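Local coordinates for protein cysteine protease-like VirA (Shigella flexneri, PDB 3EB8) that is a secreted virulence effector that promotes entry into epithelial cells and intra- and intercellular spread, but is apparently not a protease and does not directly destabilise microtubules, at residues D128-K133 with L240-S245; D134-S139 with A235-L240; I44-C49 with V57-G62. All blocks are in the same frame, centred on the assembly; numbering follows the deposited sequence.

Contact 1. Residues D128-K133 with L240-S245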
# COMPACT_ATOMS: atom_id res chain seq x y z
N ASP A 128 9.11 -18.53 -5.42
CA ASP A 128 10.37 -18.75 -4.74
C ASP A 128 10.51 -17.76 -3.60
O ASP A 128 11.45 -16.95 -3.58
CB ASP A 128 11.53 -18.57 -5.73
CG ASP A 128 11.32 -17.39 -6.67
OD1 ASP A 128 11.17 -17.62 -7.89
OD2 ASP A 128 11.29 -16.23 -6.19
N TYR A 129 9.58 -17.82 -2.65
CA TYR A 129 9.58 -16.90 -1.51
C TYR A 129 10.65 -17.31 -0.51
O TYR A 129 10.96 -18.49 -0.37
CB TYR A 129 8.21 -16.86 -0.84
CG TYR A 129 7.75 -18.21 -0.40
CD1 TYR A 129 8.14 -18.73 0.84
CD2 TYR A 129 6.94 -19.00 -1.21
CE1 TYR A 129 7.73 -19.99 1.25
CE2 TYR A 129 6.52 -20.26 -0.81
CZ TYR A 129 6.92 -20.75 0.42
OH TYR A 129 6.51 -21.99 0.82
N PHE A 130 11.20 -16.33 0.18
CA PHE A 130 12.20 -16.57 1.21
C PHE A 130 11.57 -17.18 2.45
O PHE A 130 10.40 -16.94 2.73
CB PHE A 130 12.88 -15.25 1.61
CG PHE A 130 13.64 -14.60 0.49
CD1 PHE A 130 14.42 -15.36 -0.37
CD2 PHE A 130 13.58 -13.23 0.32
CE1 PHE A 130 15.13 -14.75 -1.41
CE2 PHE A 130 14.29 -12.61 -0.71
CZ PHE A 130 15.06 -13.36 -1.57
N HIS A 131 12.36 -17.96 3.19
CA HIS A 131 11.91 -18.48 4.47
C HIS A 131 12.04 -17.41 5.55
O HIS A 131 12.81 -16.46 5.40
CB HIS A 131 12.74 -19.69 4.88
CG HIS A 131 12.60 -20.85 3.95
ND1 HIS A 131 13.68 -21.42 3.30
CD2 HIS A 131 11.51 -21.55 3.55
CE1 HIS A 131 13.25 -22.43 2.55
NE2 HIS A 131 11.94 -22.52 2.68
N VAL A 132 11.29 -17.56 6.63
CA VAL A 132 11.48 -16.72 7.81
C VAL A 132 12.91 -16.85 8.30
O VAL A 132 13.45 -17.96 8.40
CB VAL A 132 10.55 -17.15 8.95
CG1 VAL A 132 10.76 -16.28 10.17
CG2 VAL A 132 9.08 -17.09 8.49
N LYS A 133 13.54 -15.72 8.60
CA LYS A 133 14.87 -15.72 9.19
C LYS A 133 14.82 -15.03 10.55
O LYS A 133 13.95 -14.20 10.80
CB LYS A 133 15.85 -15.01 8.25
CG LYS A 133 16.04 -15.71 6.91
CD LYS A 133 16.84 -14.84 5.96
CE LYS A 133 16.86 -15.41 4.55
NZ LYS A 133 17.41 -14.43 3.56
N LEU A 240 10.13 -4.97 4.64
CA LEU A 240 8.84 -5.66 4.55
C LEU A 240 8.58 -6.33 3.19
O LEU A 240 8.02 -7.40 3.13
CB LEU A 240 7.72 -4.68 4.87
CG LEU A 240 6.33 -5.29 4.99
CD1 LEU A 240 6.24 -6.15 6.22
CD2 LEU A 240 5.29 -4.19 5.05
N HIS A 241 9.00 -5.69 2.10
CA HIS A 241 8.64 -6.14 0.76
C HIS A 241 9.62 -7.13 0.12
O HIS A 241 9.32 -7.67 -0.94
CB HIS A 241 8.51 -4.95 -0.20
CG HIS A 241 9.76 -4.14 -0.34
ND1 HIS A 241 10.15 -3.19 0.59
CD2 HIS A 241 10.74 -4.15 -1.28
CE1 HIS A 241 11.29 -2.65 0.22
NE2 HIS A 241 11.67 -3.21 -0.92
N ILE A 242 10.79 -7.33 0.69
CA ILE A 242 11.72 -8.24 0.04
C ILE A 242 11.30 -9.68 0.34
O ILE A 242 11.72 -10.24 1.34
CB ILE A 242 13.17 -8.00 0.50
CG1 ILE A 242 13.52 -6.52 0.40
CG2 ILE A 242 14.13 -8.79 -0.37
CD1 ILE A 242 13.46 -5.99 -0.99
N THR A 243 10.47 -10.27 -0.51
CA THR A 243 9.91 -11.57 -0.21
C THR A 243 10.43 -12.68 -1.11
O THR A 243 10.12 -13.85 -0.90
CB THR A 243 8.36 -11.57 -0.27
OG1 THR A 243 7.93 -11.18 -1.57
CG2 THR A 243 7.77 -10.63 0.77
N SER A 244 11.20 -12.32 -2.13
CA SER A 244 11.68 -13.32 -3.07
C SER A 244 12.71 -12.78 -4.03
O SER A 244 12.86 -11.56 -4.19
CB SER A 244 10.50 -13.87 -3.88
OG SER A 244 10.05 -12.90 -4.80
N SER A 245 13.41 -13.70 -4.68
CA SER A 245 14.35 -13.37 -5.74
C SER A 245 13.63 -12.60 -6.85
O SER A 245 14.22 -11.71 -7.47
CB SER A 245 14.95 -14.66 -6.31
OG SER A 245 15.22 -15.57 -5.27
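Two irregular backbones meet closest at Tyr129 and Ser244, whose CA atoms lie 4.4 Å apart, and a single hydrogen bond joins the two segments, from Phe130 N to Thr243 O over 2.9 Å. Its N-H points well at the oxygen (161°), but the donor sits above the carbonyl plane of Thr243, not on a lone pair. The same oxygen is approached by the alpha carbon of the preceding residue: Tyr129 CA is 3.2 Å from Thr243 O, a CA-H...O contact beside the stronger bond. Phe130 makes the largest side-chain contribution. With CG anti to its carbonyl carbon and beside the backbone N (chi1 -63°), the ring swings over the 240-245 backbone, and Ser244 CA presses on one face at 3.7 Å from the ring centroid, only 18° off the normal, a CH-pi contact. In the ring plane, the edge is met by Ile242 O, and Phe130 CE2 packs against the branch methyl Ile242 CG2 at 3.8 Å. Farther along the chain, Glu248 of helix 245-265 touches both Phe130 and Ile242. Asp128 reaches the start of that helix: its OD2 lies 3.4 Å from Ser244 CB and 3.6 Å from Ser245 N, and is hydrogen-bonded to Ser246 OG. A carboxylate placed at a helix N-terminus would be expected to interact favourably with the helix dipole. Ser244 OG, in the crowded position between its own N and carbonyl carbon, bonds to Val247 N and also to Asn126 OD1. The contact thus ties the loop after strand 121-123 to an N-capped helix start, where Ser244 serves as the N-cap of helix 245-265 in the tubulin-binding region.

Contact 2. Residues D134-S139 with A235-L240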
# COMPACT_ATOMS: atom_id res chain seq x y z
N ASP A 134 15.76 -15.39 11.42
CA ASP A 134 15.83 -14.84 12.77
C ASP A 134 15.97 -13.33 12.78
O ASP A 134 15.76 -12.69 13.81
CB ASP A 134 17.03 -15.43 13.52
CG ASP A 134 16.84 -16.87 13.86
OD1 ASP A 134 15.72 -17.38 13.62
OD2 ASP A 134 17.79 -17.50 14.37
N THR A 135 16.33 -12.76 11.64
CA THR A 135 16.60 -11.33 11.56
C THR A 135 15.39 -10.54 11.10
O THR A 135 15.41 -9.31 11.13
CB THR A 135 17.78 -11.04 10.60
OG1 THR A 135 17.58 -11.73 9.36
CG2 THR A 135 19.11 -11.49 11.21
N ASP A 136 14.33 -11.23 10.66
CA ASP A 136 13.13 -10.55 10.17
C ASP A 136 12.53 -9.57 11.19
O ASP A 136 12.33 -9.93 12.35
CB ASP A 136 12.08 -11.56 9.74
CG ASP A 136 12.51 -12.40 8.55
OD1 ASP A 136 13.57 -12.14 7.95
OD2 ASP A 136 11.76 -13.33 8.21
N PHE A 137 12.25 -8.35 10.75
CA PHE A 137 11.61 -7.33 11.59
C PHE A 137 12.49 -6.83 12.72
O PHE A 137 12.02 -6.15 13.63
CB PHE A 137 10.26 -7.82 12.15
CG PHE A 137 9.22 -8.02 11.10
CD1 PHE A 137 9.01 -9.28 10.53
CD2 PHE A 137 8.44 -6.95 10.65
CE1 PHE A 137 8.05 -9.46 9.53
CE2 PHE A 137 7.48 -7.12 9.66
CZ PHE A 137 7.29 -8.37 9.10
N ASN A 138 13.78 -7.16 12.67
CA ASN A 138 14.71 -6.66 13.68
C ASN A 138 14.65 -5.13 13.85
O ASN A 138 14.70 -4.63 14.97
CB ASN A 138 16.15 -7.09 13.38
CG ASN A 138 16.55 -8.36 14.11
OD1 ASN A 138 15.70 -9.09 14.64
ND2 ASN A 138 17.85 -8.64 14.15
N SER A 139 14.56 -4.40 12.75
CA SER A 139 14.65 -2.96 12.82
C SER A 139 13.31 -2.25 12.97
O SER A 139 13.25 -1.02 12.91
CB SER A 139 15.39 -2.41 11.60
OG SER A 139 14.66 -2.64 10.42
N ALA A 235 3.98 -2.54 9.62
CA ALA A 235 3.80 -1.91 8.31
C ALA A 235 4.98 -1.03 7.92
O ALA A 235 5.17 -0.72 6.75
CB ALA A 235 2.49 -1.10 8.26
N PHE A 236 5.77 -0.62 8.91
CA PHE A 236 6.89 0.28 8.69
C PHE A 236 8.24 -0.45 8.50
O PHE A 236 9.24 0.18 8.17
CB PHE A 236 7.00 1.32 9.82
CG PHE A 236 5.87 2.31 9.86
CD1 PHE A 236 4.67 2.00 10.50
CD2 PHE A 236 5.99 3.56 9.26
CE1 PHE A 236 3.63 2.91 10.53
CE2 PHE A 236 4.95 4.48 9.29
CZ PHE A 236 3.77 4.16 9.93
N TRP A 237 8.29 -1.77 8.73
CA TRP A 237 9.58 -2.46 8.58
C TRP A 237 10.23 -2.17 7.20
O TRP A 237 9.60 -2.35 6.15
CB TRP A 237 9.47 -3.96 8.87
CG TRP A 237 10.83 -4.65 8.85
CD1 TRP A 237 11.99 -4.19 9.43
CD2 TRP A 237 11.16 -5.88 8.22
NE1 TRP A 237 13.01 -5.06 9.19
CE2 TRP A 237 12.54 -6.11 8.45
CE3 TRP A 237 10.43 -6.84 7.50
CZ2 TRP A 237 13.21 -7.26 7.98
CZ3 TRP A 237 11.10 -7.98 7.03
CH2 TRP A 237 12.48 -8.17 7.28
N GLN A 238 11.48 -1.73 7.20
CA GLN A 238 12.12 -1.24 5.97
C GLN A 238 12.24 -2.29 4.86
O GLN A 238 12.25 -1.94 3.69
CB GLN A 238 13.48 -0.64 6.28
CG GLN A 238 14.42 -1.59 7.02
CD GLN A 238 15.80 -0.97 7.27
OE1 GLN A 238 16.12 -0.58 8.40
NE2 GLN A 238 16.60 -0.86 6.21
N SER A 239 12.35 -3.56 5.24
CA SER A 239 12.50 -4.66 4.27
C SER A 239 11.24 -5.51 4.18
O SER A 239 11.27 -6.63 3.68
CB SER A 239 13.70 -5.53 4.62
OG SER A 239 14.84 -4.72 4.81
N LEU A 240 10.13 -4.97 4.64
CA LEU A 240 8.84 -5.66 4.55
C LEU A 240 8.58 -6.33 3.19
O LEU A 240 8.02 -7.40 3.13
CB LEU A 240 7.72 -4.68 4.87
CG LEU A 240 6.33 -5.29 4.99
CD1 LEU A 240 6.24 -6.15 6.22
CD2 LEU A 240 5.29 -4.19 5.05
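Trp237 holds CG anti to its backbone N (chi1 -175°), which throws the indole across toward residues 134-139, while Phe137 keeps CG anti to its carbonyl carbon and beside its N (chi1 -67°), bringing its ring back against the indole although its CB starts out away from it. A type II turn from Thr135 to Asn138, with Phe137 at the positive-phi position, lays the Phe137 backbone on one indole face. There Phe137 N stands 3.1 Å above the plane, offset toward the rim, and Phe137 CA makes a CH-pi contact 3.5 Å from the centroid of the five-membered ring. The phenyl ring and the six-membered ring of Trp237 pair obliquely, centroids 4.4 Å apart and planes at 33°; Trp237 CE3 lies over the phenyl centre. Leu240 CD1 adds an apolar contact, 3.8 Å from Phe137 CZ. At the indole edge, in its plane, sits Ser139 OG, which is hydrogen-bonded to Asp143 of helix 140-149; Asp143 also receives Gln238 N. Leu338 and Arg339 of helix 335-341 touch Phe137. An aromatic pair thus sets the type II turn against the type I turn of 237-240, joining the loops that precede helices 140-149 and 245-265.

Contact 3. Residues I44-C49 with V57-G62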
# COMPACT_ATOMS: atom_id res chain seq x y z
N ILE A 44 -25.09 -8.96 -13.46
CA ILE A 44 -24.10 -8.83 -14.52
C ILE A 44 -22.69 -9.06 -13.98
O ILE A 44 -22.43 -8.90 -12.78
CB ILE A 44 -24.20 -7.46 -15.19
CG1 ILE A 44 -25.52 -7.38 -15.95
CG2 ILE A 44 -23.02 -7.23 -16.12
CD1 ILE A 44 -25.52 -6.35 -17.03
N SER A 45 -21.80 -9.46 -14.86
CA SER A 45 -20.44 -9.73 -14.46
C SER A 45 -19.51 -9.27 -15.56
O SER A 45 -19.76 -9.53 -16.73
CB SER A 45 -20.24 -11.22 -14.22
OG SER A 45 -18.94 -11.46 -13.73
N ILE A 46 -18.45 -8.58 -15.18
CA ILE A 46 -17.44 -8.18 -16.14
C ILE A 46 -16.14 -8.88 -15.75
O ILE A 46 -15.76 -8.88 -14.58
CB ILE A 46 -17.25 -6.64 -16.17
CG1 ILE A 46 -18.56 -5.96 -16.51
CG2 ILE A 46 -16.24 -6.25 -17.22
CD1 ILE A 46 -19.46 -5.70 -15.33
N ARG A 47 -15.48 -9.49 -16.73
CA ARG A 47 -14.21 -10.13 -16.48
C ARG A 47 -13.15 -9.48 -17.33
O ARG A 47 -13.35 -9.25 -18.53
CB ARG A 47 -14.29 -11.62 -16.80
CG ARG A 47 -15.50 -12.30 -16.23
CD ARG A 47 -15.53 -12.23 -14.71
NE ARG A 47 -16.65 -13.00 -14.19
CZ ARG A 47 -16.67 -14.32 -14.08
NH1 ARG A 47 -15.61 -15.03 -14.45
NH2 ARG A 47 -17.74 -14.93 -13.60
N LEU A 48 -12.02 -9.17 -16.72
CA LEU A 48 -10.90 -8.58 -17.44
C LEU A 48 -9.82 -9.63 -17.58
O LEU A 48 -9.32 -10.15 -16.58
CB LEU A 48 -10.37 -7.39 -16.69
CG LEU A 48 -11.46 -6.42 -16.25
CD1 LEU A 48 -10.87 -5.27 -15.43
CD2 LEU A 48 -12.21 -5.90 -17.45
N CYS A 49 -9.45 -9.94 -18.82
CA CYS A 49 -8.48 -10.99 -19.06
C CYS A 49 -7.28 -10.49 -19.84
O CYS A 49 -7.40 -9.61 -20.68
CB CYS A 49 -9.13 -12.16 -19.80
SG CYS A 49 -10.59 -12.81 -18.97
N VAL A 57 -12.10 -7.72 -22.56
CA VAL A 57 -13.16 -7.54 -21.59
C VAL A 57 -14.34 -8.43 -21.93
O VAL A 57 -14.82 -8.45 -23.06
CB VAL A 57 -13.63 -6.09 -21.57
CG1 VAL A 57 -14.66 -5.89 -20.47
CG2 VAL A 57 -12.43 -5.15 -21.40
N PHE A 58 -14.80 -9.19 -20.95
CA PHE A 58 -15.93 -10.07 -21.15
C PHE A 58 -17.13 -9.60 -20.35
O PHE A 58 -17.04 -9.33 -19.14
CB PHE A 58 -15.57 -11.50 -20.76
CG PHE A 58 -14.57 -12.13 -21.67
CD1 PHE A 58 -13.22 -11.86 -21.55
CD2 PHE A 58 -14.99 -13.01 -22.66
CE1 PHE A 58 -12.30 -12.45 -22.39
CE2 PHE A 58 -14.08 -13.61 -23.51
CZ PHE A 58 -12.73 -13.33 -23.38
N TYR A 59 -18.26 -9.49 -21.03
CA TYR A 59 -19.49 -9.03 -20.42
C TYR A 59 -20.46 -10.20 -20.31
O TYR A 59 -20.94 -10.72 -21.32
CB TYR A 59 -20.09 -7.89 -21.23
CG TYR A 59 -19.18 -6.69 -21.37
CD1 TYR A 59 -18.32 -6.57 -22.47
CD2 TYR A 59 -19.18 -5.68 -20.42
CE1 TYR A 59 -17.49 -5.47 -22.61
CE2 TYR A 59 -18.35 -4.58 -20.55
CZ TYR A 59 -17.51 -4.47 -21.64
OH TYR A 59 -16.70 -3.36 -21.74
N LEU A 60 -20.74 -10.62 -19.09
CA LEU A 60 -21.66 -11.74 -18.86
C LEU A 60 -23.02 -11.28 -18.34
O LEU A 60 -23.16 -10.95 -17.16
CB LEU A 60 -21.03 -12.73 -17.88
CG LEU A 60 -19.87 -13.61 -18.37
CD1 LEU A 60 -18.85 -12.82 -19.16
CD2 LEU A 60 -19.20 -14.33 -17.21
N ASP A 61 -24.02 -11.24 -19.22
CA ASP A 61 -25.39 -11.01 -18.78
C ASP A 61 -26.10 -12.34 -18.83
O ASP A 61 -26.73 -12.66 -19.83
CB ASP A 61 -26.11 -9.99 -19.67
CG ASP A 61 -27.43 -9.50 -19.06
OD1 ASP A 61 -27.97 -8.47 -19.53
OD2 ASP A 61 -27.92 -10.14 -18.09
N GLY A 62 -25.97 -13.11 -17.75
CA GLY A 62 -26.66 -14.38 -17.62
C GLY A 62 -26.13 -15.50 -18.49
O GLY A 62 -25.68 -16.52 -17.98
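Strands 44-49 and 57-61 run antiparallel, 162° apart in direction and 4.7 Å between axes, and their side chains pack on both surfaces of the sheet. On the surface carrying Ile46, Leu48, Val57 and Tyr59, Val57 CG1 is the bump: it fills the hollow between Ile46 and Leu48, 3.6 Å from Ile46 CG2 and 3.9 Å from Leu48 CD2. Both pairs lie side by side and point the same way. Ile46 CG1 reaches the other way, and Tyr59 CD2 meets it obliquely at 4.0 Å, so Ile46 is flanked by Val57 and Tyr59; Phe23 touches Ile46 and Leu48.

On the surface with Ser45, Arg47, Phe58 and Leu60, the Arg47 chain bends at chi2 and lays its guanidinium over Leu60 CD2, which sits under one face, offset toward the rim. In the guanidinium plane, Arg47 NE donates to Ser45 OG over 2.8 Å, holding the group's rotation, while NH1 forms a salt bridge with Glu35. Ser45 OG also bonds with Asn40. Farther along, Cys49 SG nestles obliquely against Phe58 CD1 and CE1, a sulfur-aromatic contact. Two hydrogen-bonded pairs, Ser45 with Leu60 and Arg47 with Phe58, join the backbones; the straightest bonds are Leu60 N to Ser45 O and Phe58 N to Arg47 O, each 2.8 Å. The pair is a beta-hairpin formed by the third and fourth strands of a five-stranded antiparallel meander.

Contacts 1 and 2, centres 11 Å apart, join the same two loops: the one between strand 121-123 and helix 140-149 and the one between helices 226-234 and 245-265. Leu240 lies in both ranges but makes contact across contact 2 alone. Contact 3 lies about 41 Å from contact 2, centre to centre, in a separate N-terminal sheet, and is farthest from the chain's centre. Each mixes core and surface: buried Thr243 and Ser244 against exposed Asp128 in contact 1, buried Phe137 in contact 2, buried Leu48 and Val57 against exposed Ile44 in contact 3. Contact 1 combines one backbone hydrogen bond, a phenyl ring lying on backbone and helix-start polar groups; contact 2 sets aromatic rings against turns; contact 3 is a regular antiparallel ladder.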